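PDB 2A03: Fe-superoxide dismutase homolog, which probably disproportionates toxic superoxide radicals into hydrogen peroxide and molecular oxygen at a metal centre, occupied by manganese in this crystal. Local coordinates for residues E30-H35 with F84-M89; A41-K46 with D166-A171. All coordinates share one frame; numbering follows the deposited sequence.

Contact 1. Residues E30-H35 with F84-M89. With MN (manganese (II) ion), chain C.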
loop_
_atom_site.group_PDB
_atom_site.type_symbol
_atom_site.label_atom_id
_atom_site.label_comp_id
_atom_site.label_asym_id
_atom_site.label_seq_id
_atom_site.Cartn_x
_atom_site.Cartn_y
_atom_site.Cartn_z
ATOM N N GLU A 30 7.786 -15.356 10.787
ATOM C CA GLU A 30 8.381 -14.717 9.634
ATOM C C GLU A 30 7.835 -13.295 9.408
ATOM O O GLU A 30 8.600 -12.373 9.097
ATOM C CB GLU A 30 8.189 -15.571 8.387
ATOM C CG GLU A 30 8.760 -14.945 7.119
ATOM C CD GLU A 30 8.558 -15.818 5.896
ATOM O OE1 GLU A 30 7.920 -16.893 6.026
ATOM O OE2 GLU A 30 9.049 -15.418 4.808
ATOM N N THR A 31 6.528 -13.106 9.572
ATOM C CA THR A 31 5.949 -11.778 9.420
ATOM C C THR A 31 6.547 -10.813 10.437
ATOM O O THR A 31 6.993 -9.730 10.077
ATOM C CB THR A 31 4.408 -11.799 9.517
ATOM O OG1 THR A 31 3.870 -12.359 8.320
ATOM C CG2 THR A 31 3.823 -10.397 9.671
ATOM N N LEU A 32 6.568 -11.184 11.703
ATOM C CA LEU A 32 7.166 -10.299 12.708
ATOM C C LEU A 32 8.611 -9.948 12.410
ATOM O O LEU A 32 9.026 -8.818 12.646
ATOM C CB LEU A 32 7.081 -10.897 14.109
ATOM C CG LEU A 32 5.974 -10.258 14.915
ATOM C CD1 LEU A 32 4.678 -10.527 14.233
ATOM C CD2 LEU A 32 5.953 -10.768 16.366
ATOM N N SER A 33 9.380 -10.912 11.914
ATOM C CA SER A 33 10.775 -10.663 11.644
ATOM C C SER A 33 10.945 -9.679 10.499
ATOM O O SER A 33 11.752 -8.781 10.605
ATOM C CB SER A 33 11.560 -11.969 11.379
ATOM O OG SER A 33 11.309 -12.457 10.081
ATOM N N PHE A 34 10.189 -9.816 9.417
ATOM C CA PHE A 34 10.276 -8.830 8.330
ATOM C C PHE A 34 9.655 -7.488 8.759
ATOM O O PHE A 34 10.246 -6.422 8.562
ATOM C CB PHE A 34 9.626 -9.344 7.030
ATOM C CG PHE A 34 10.500 -10.274 6.247
ATOM C CD1 PHE A 34 11.504 -9.774 5.412
ATOM C CD2 PHE A 34 10.346 -11.649 6.342
ATOM C CE1 PHE A 34 12.355 -10.649 4.687
ATOM C CE2 PHE A 34 11.183 -12.527 5.617
ATOM C CZ PHE A 34 12.184 -12.026 4.793
ATOM N N HIS A 35 8.473 -7.551 9.361
ATOM C CA HIS A 35 7.727 -6.357 9.728
ATOM C C HIS A 35 8.475 -5.521 10.772
ATOM O O HIS A 35 8.526 -4.301 10.668
ATOM C CB HIS A 35 6.347 -6.759 10.252
ATOM C CG HIS A 35 5.304 -5.696 10.123
ATOM N ND1 HIS A 35 3.962 -5.957 10.305
ATOM C CD2 HIS A 35 5.397 -4.379 9.809
ATOM C CE1 HIS A 35 3.275 -4.840 10.127
ATOM N NE2 HIS A 35 4.122 -3.870 9.814
ATOM N N PHE A 84 2.982 1.433 18.217
ATOM C CA PHE A 84 1.632 1.399 18.767
ATOM C C PHE A 84 0.916 0.105 18.394
ATOM O O PHE A 84 0.148 -0.451 19.182
ATOM C CB PHE A 84 0.834 2.611 18.303
ATOM C CG PHE A 84 -0.317 2.952 19.206
ATOM C CD1 PHE A 84 -0.096 3.614 20.411
ATOM C CD2 PHE A 84 -1.612 2.613 18.864
ATOM C CE1 PHE A 84 -1.151 3.942 21.258
ATOM C CE2 PHE A 84 -2.667 2.924 19.698
ATOM C CZ PHE A 84 -2.438 3.600 20.902
ATOM N N TYR A 85 1.203 -0.376 17.188
ATOM C CA TYR A 85 0.670 -1.639 16.685
ATOM C C TYR A 85 1.209 -2.852 17.479
ATOM O O TYR A 85 0.450 -3.756 17.865
ATOM C CB TYR A 85 0.961 -1.696 15.164
ATOM C CG TYR A 85 0.706 -2.991 14.426
ATOM C CD1 TYR A 85 -0.591 -3.455 14.204
ATOM C CD2 TYR A 85 1.764 -3.728 13.898
ATOM C CE1 TYR A 85 -0.827 -4.639 13.519
ATOM C CE2 TYR A 85 1.535 -4.904 13.180
ATOM C CZ TYR A 85 0.240 -5.348 12.990
ATOM O OH TYR A 85 0.001 -6.523 12.299
ATOM N N TRP A 86 2.506 -2.881 17.771
ATOM C CA TRP A 86 3.021 -3.993 18.556
ATOM C C TRP A 86 2.395 -3.990 19.953
ATOM O O TRP A 86 2.051 -5.049 20.490
ATOM C CB TRP A 86 4.561 -3.985 18.647
ATOM C CG TRP A 86 5.212 -3.909 17.296
ATOM C CD1 TRP A 86 6.114 -2.975 16.875
ATOM C CD2 TRP A 86 5.008 -4.797 16.186
ATOM N NE1 TRP A 86 6.489 -3.235 15.585
ATOM C CE2 TRP A 86 5.808 -4.330 15.129
ATOM C CE3 TRP A 86 4.224 -5.943 15.987
ATOM C CZ2 TRP A 86 5.841 -4.945 13.897
ATOM C CZ3 TRP A 86 4.268 -6.564 14.765
ATOM C CH2 TRP A 86 5.070 -6.063 13.730
ATOM N N ASP A 87 2.256 -2.803 20.534
ATOM C CA ASP A 87 1.674 -2.674 21.873
ATOM C C ASP A 87 0.183 -2.987 21.893
ATOM O O ASP A 87 -0.356 -3.322 22.929
ATOM C CB ASP A 87 1.917 -1.271 22.458
ATOM C CG ASP A 87 3.387 -0.975 22.707
ATOM O OD1 ASP A 87 4.195 -1.910 22.679
ATOM O OD2 ASP A 87 3.743 0.202 22.921
ATOM N N SER A 88 -0.464 -2.869 20.740
ATOM C CA SER A 88 -1.880 -3.168 20.597
ATOM C C SER A 88 -2.143 -4.670 20.526
ATOM O O SER A 88 -3.302 -5.107 20.526
ATOM C CB SER A 88 -2.446 -2.484 19.341
ATOM O OG SER A 88 -2.602 -1.080 19.521
ATOM N N MET A 89 -1.070 -5.457 20.488
ATOM C CA MET A 89 -1.175 -6.903 20.390
ATOM C C MET A 89 -0.345 -7.586 21.449
ATOM O O MET A 89 0.474 -6.966 22.108
ATOM C CB MET A 89 -0.703 -7.384 19.017
ATOM C CG MET A 89 -1.552 -6.901 17.870
ATOM S SD MET A 89 -0.972 -7.580 16.299
ATOM C CE MET A 89 0.639 -6.833 16.158
HETATM MN MN MN C . 3.537 -2.027 8.883
HETATM O O HOH W 1 1.968 -7.831 10.981
HETATM O O HOH W 2 2.730 -0.065 7.966
#
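The imidazole of H35 meets two aromatic rings from the other helix, W86 and Y85. The W86 indole presents its benzo edge to one face of the imidazole in a T-shaped pair, the centroids of the imidazole and the W86 six-membered ring 5.0 Å apart and the planes at 76°. CH2 is the leading atom, 3.6 Å from H35 ND1, while H35 CB lies in the indole plane at its edge. Y85 comes in obliquely, its CE2 3.5 Å from H35 CE1. L32 CD1 rests 4.0 Å from W86 CZ3, the two side chains sliding past each other in opposite directions. H35 has CG anti to its backbone nitrogen (chi1 -156°), which swings the ring off the helix toward these partners. Both imidazole nitrogens are engaged: NE2 binds manganese at 2.1 Å, and ND1 donates to water 1, which lies in the ring plane 2.8 Å away. That water also hydrogen-bonds Y85 OH at 2.7 Å, bridging the two residues beside the oblique contact of their rings. Metal at one nitrogen and water at the other, with W86 over a face, restrain rotation of the imidazole.

In the next shell, Y85 OH also bonds Y183 OH, and M89 CE sits 3.5 Å above a face of the Y85 ring. W86 NE1 is hydrogen-bonded to H40 ND1, farther along helix 29-51. S88 OG bonds back to F84 O. The contact joins two helices of the alpha-hairpin domain on the side that meets the C-terminal domain: helix 29-51 supplies the metal ligand, and helix 70-87 supplies the aromatic pair beside it together with a second ligand, H82. Y85 packs on T164 and D166 of strand 160-166, and T31 lies against helix 173-176.

Contact 2. Residues A41-K46 with D166-A171. With MN (manganese (II) ion), chain C.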
loop_
_atom_site.group_PDB
_atom_site.type_symbol
_atom_site.label_atom_id
_atom_site.label_comp_id
_atom_site.label_asym_id
_atom_site.label_seq_id
_atom_site.Cartn_x
_atom_site.Cartn_y
_atom_site.Cartn_z
ATOM N N ALA A 41 12.389 -1.248 11.727
ATOM C CA ALA A 41 13.781 -0.854 11.816
ATOM C C ALA A 41 14.157 0.104 10.699
ATOM O O ALA A 41 14.880 1.077 10.919
ATOM C CB ALA A 41 14.687 -2.081 11.758
ATOM N N GLY A 42 13.684 -0.191 9.493
ATOM C CA GLY A 42 13.998 0.639 8.342
ATOM C C GLY A 42 13.472 2.054 8.486
ATOM O O GLY A 42 14.097 2.991 8.012
ATOM N N TYR A 43 12.309 2.224 9.113
ATOM C CA TYR A 43 11.767 3.561 9.296
ATOM C C TYR A 43 12.650 4.327 10.268
ATOM O O TYR A 43 12.919 5.515 10.081
ATOM C CB TYR A 43 10.306 3.533 9.781
ATOM C CG TYR A 43 9.286 3.032 8.765
ATOM C CD1 TYR A 43 9.148 3.633 7.511
ATOM C CD2 TYR A 43 8.452 1.973 9.070
ATOM C CE1 TYR A 43 8.218 3.180 6.602
ATOM C CE2 TYR A 43 7.515 1.499 8.166
ATOM C CZ TYR A 43 7.395 2.102 6.938
ATOM O OH TYR A 43 6.427 1.635 6.065
ATOM N N VAL A 44 13.136 3.646 11.293
ATOM C CA VAL A 44 14.063 4.272 12.237
ATOM C C VAL A 44 15.357 4.668 11.519
ATOM O O VAL A 44 15.838 5.795 11.635
ATOM C CB VAL A 44 14.371 3.327 13.413
ATOM C CG1 VAL A 44 15.360 3.970 14.389
ATOM C CG2 VAL A 44 13.071 2.937 14.138
ATOM N N ASN A 45 15.919 3.747 10.752
ATOM C CA ASN A 45 17.174 4.011 10.086
ATOM C C ASN A 45 17.036 5.135 9.052
ATOM O O ASN A 45 17.922 5.988 8.925
ATOM C CB ASN A 45 17.681 2.741 9.424
ATOM C CG ASN A 45 18.037 1.652 10.427
ATOM O OD1 ASN A 45 18.193 1.899 11.628
ATOM N ND2 ASN A 45 18.167 0.424 9.924
ATOM N N LYS A 46 15.929 5.138 8.313
ATOM C CA LYS A 46 15.728 6.155 7.295
ATOM C C LYS A 46 15.481 7.528 7.926
ATOM O O LYS A 46 15.987 8.536 7.443
ATOM C CB LYS A 46 14.581 5.767 6.360
ATOM N N ASP A 166 -2.493 -2.468 11.630
ATOM C CA ASP A 166 -1.836 -2.169 10.357
ATOM C C ASP A 166 -2.532 -2.936 9.218
ATOM O O ASP A 166 -2.658 -4.154 9.279
ATOM C CB ASP A 166 -0.371 -2.616 10.483
ATOM C CG ASP A 166 0.536 -2.075 9.376
ATOM O OD1 ASP A 166 0.060 -1.409 8.430
ATOM O OD2 ASP A 166 1.764 -2.312 9.475
ATOM N N VAL A 167 -2.953 -2.231 8.168
ATOM C CA VAL A 167 -3.422 -2.897 6.959
ATOM C C VAL A 167 -2.587 -2.603 5.699
ATOM O O VAL A 167 -3.026 -2.892 4.606
ATOM C CB VAL A 167 -4.936 -2.652 6.683
ATOM C CG1 VAL A 167 -5.796 -3.147 7.876
ATOM C CG2 VAL A 167 -5.231 -1.202 6.368
ATOM N N TRP A 168 -1.368 -2.078 5.843
ATOM C CA TRP A 168 -0.384 -2.196 4.732
ATOM C C TRP A 168 -0.268 -3.678 4.359
ATOM O O TRP A 168 -0.259 -4.546 5.248
ATOM C CB TRP A 168 1.005 -1.694 5.132
ATOM C CG TRP A 168 1.126 -0.197 5.239
ATOM C CD1 TRP A 168 0.382 0.647 6.034
ATOM C CD2 TRP A 168 2.053 0.638 4.539
ATOM N NE1 TRP A 168 0.793 1.942 5.858
ATOM C CE2 TRP A 168 1.815 1.966 4.949
ATOM C CE3 TRP A 168 3.057 0.394 3.599
ATOM C CZ2 TRP A 168 2.548 3.039 4.453
ATOM C CZ3 TRP A 168 3.779 1.452 3.121
ATOM C CH2 TRP A 168 3.524 2.760 3.544
ATOM N N GLU A 169 -0.140 -3.975 3.068
ATOM C CA GLU A 169 -0.070 -5.370 2.617
ATOM C C GLU A 169 1.042 -6.176 3.327
ATOM O O GLU A 169 0.881 -7.386 3.545
ATOM C CB GLU A 169 0.047 -5.459 1.090
ATOM C CG GLU A 169 -1.273 -5.168 0.418
ATOM C CD GLU A 169 -1.236 -5.059 -1.107
ATOM O OE1 GLU A 169 -0.228 -4.590 -1.694
ATOM O OE2 GLU A 169 -2.271 -5.403 -1.723
ATOM N N HIS A 170 2.144 -5.519 3.694
ATOM C CA HIS A 170 3.290 -6.210 4.322
ATOM C C HIS A 170 2.968 -6.771 5.700
ATOM O O HIS A 170 3.679 -7.647 6.205
ATOM C CB HIS A 170 4.547 -5.303 4.397
ATOM C CG HIS A 170 4.420 -4.116 5.311
ATOM N ND1 HIS A 170 4.610 -2.818 4.874
ATOM C CD2 HIS A 170 4.185 -4.030 6.647
ATOM C CE1 HIS A 170 4.462 -1.986 5.894
ATOM N NE2 HIS A 170 4.196 -2.696 6.980
ATOM N N ALA A 171 1.917 -6.248 6.316
ATOM C CA ALA A 171 1.490 -6.717 7.614
ATOM C C ALA A 171 0.939 -8.131 7.530
ATOM O O ALA A 171 0.961 -8.858 8.528
ATOM C CB ALA A 171 0.427 -5.771 8.218
HETATM MN MN MN C . 3.537 -2.027 8.883
HETATM O O HOH W 2 2.730 -0.065 7.966
#
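Y43 reaches from its helix to the metal-binding loop, touching W168 and H170 with its phenol oxygen. Packing accounts for the whole direct contact. Y43 OH stands over a face of the W168 indole, off-centre toward the rim and 4.0 Å from CZ3; the two side chains advance from opposite directions. The same oxygen lies 4.1 Å from H170 CE1, oblique to the imidazole, and is hydrogen-bonded to Q78 NE2 of helix 70-87. W168 in turn places its CB 3.6 Å above a face of the H170 ring, which also stacks with H39.

Two of the metal ligands come from the end of strand 160-166 and the loop after it. D166 OD2 binds manganese at 1.9 Å and H170 NE2 at 2.1 Å, and the angle between them at the metal is about 122°. H170 carries CG between its backbone N and carbonyl carbon (chi1 67°), which sets NE2 on the metal. With H82 they form the equatorial plane of the trigonal bipyramid known from iron and manganese superoxide dismutases; H35 and water 2 occupy the axial positions. The C-terminal domain thus gives two ligands, and Y43 of the alpha-hairpin domain packs beside H170 and W168. Water 2 sits over the W168 face that Y43 OH also approaches, 3.1 Å above its plane.

Hydrogen bonds shape the loop. D166 OD1 accepts from W168 N at 3.0 Å, closing an Asx turn; the N-H arrives from above the carboxylate plane, 44° out of it. Water 2 donates a weak bond to the same OD1. W168 NE1 bonds to D149 O. H170 ND1 pairs with E169 of the second subunit, while E169 here pairs with H170 of that subunit, a reciprocal bridge across the dimer interface.

Both contacts are buried, share helix 29-51 and converge on the same manganese ion, their centres about 9 Å apart. Contact 1 joins two helices within the alpha-hairpin domain and supplies an axial ligand held by aromatic packing and a bridging water. Contact 2 crosses from that domain to the loop after strand 160-166, buries less surface, 73 against 189 Å², and supplies two equatorial ligands, one a carboxylate. They touch directly where Y85 CE1 lies 3.3 Å from D166 N. Each also reaches the second subunit, 30-35 through the salt bridge of E30 to R177 of that subunit, 166-171 through bonds made by E169 and H170.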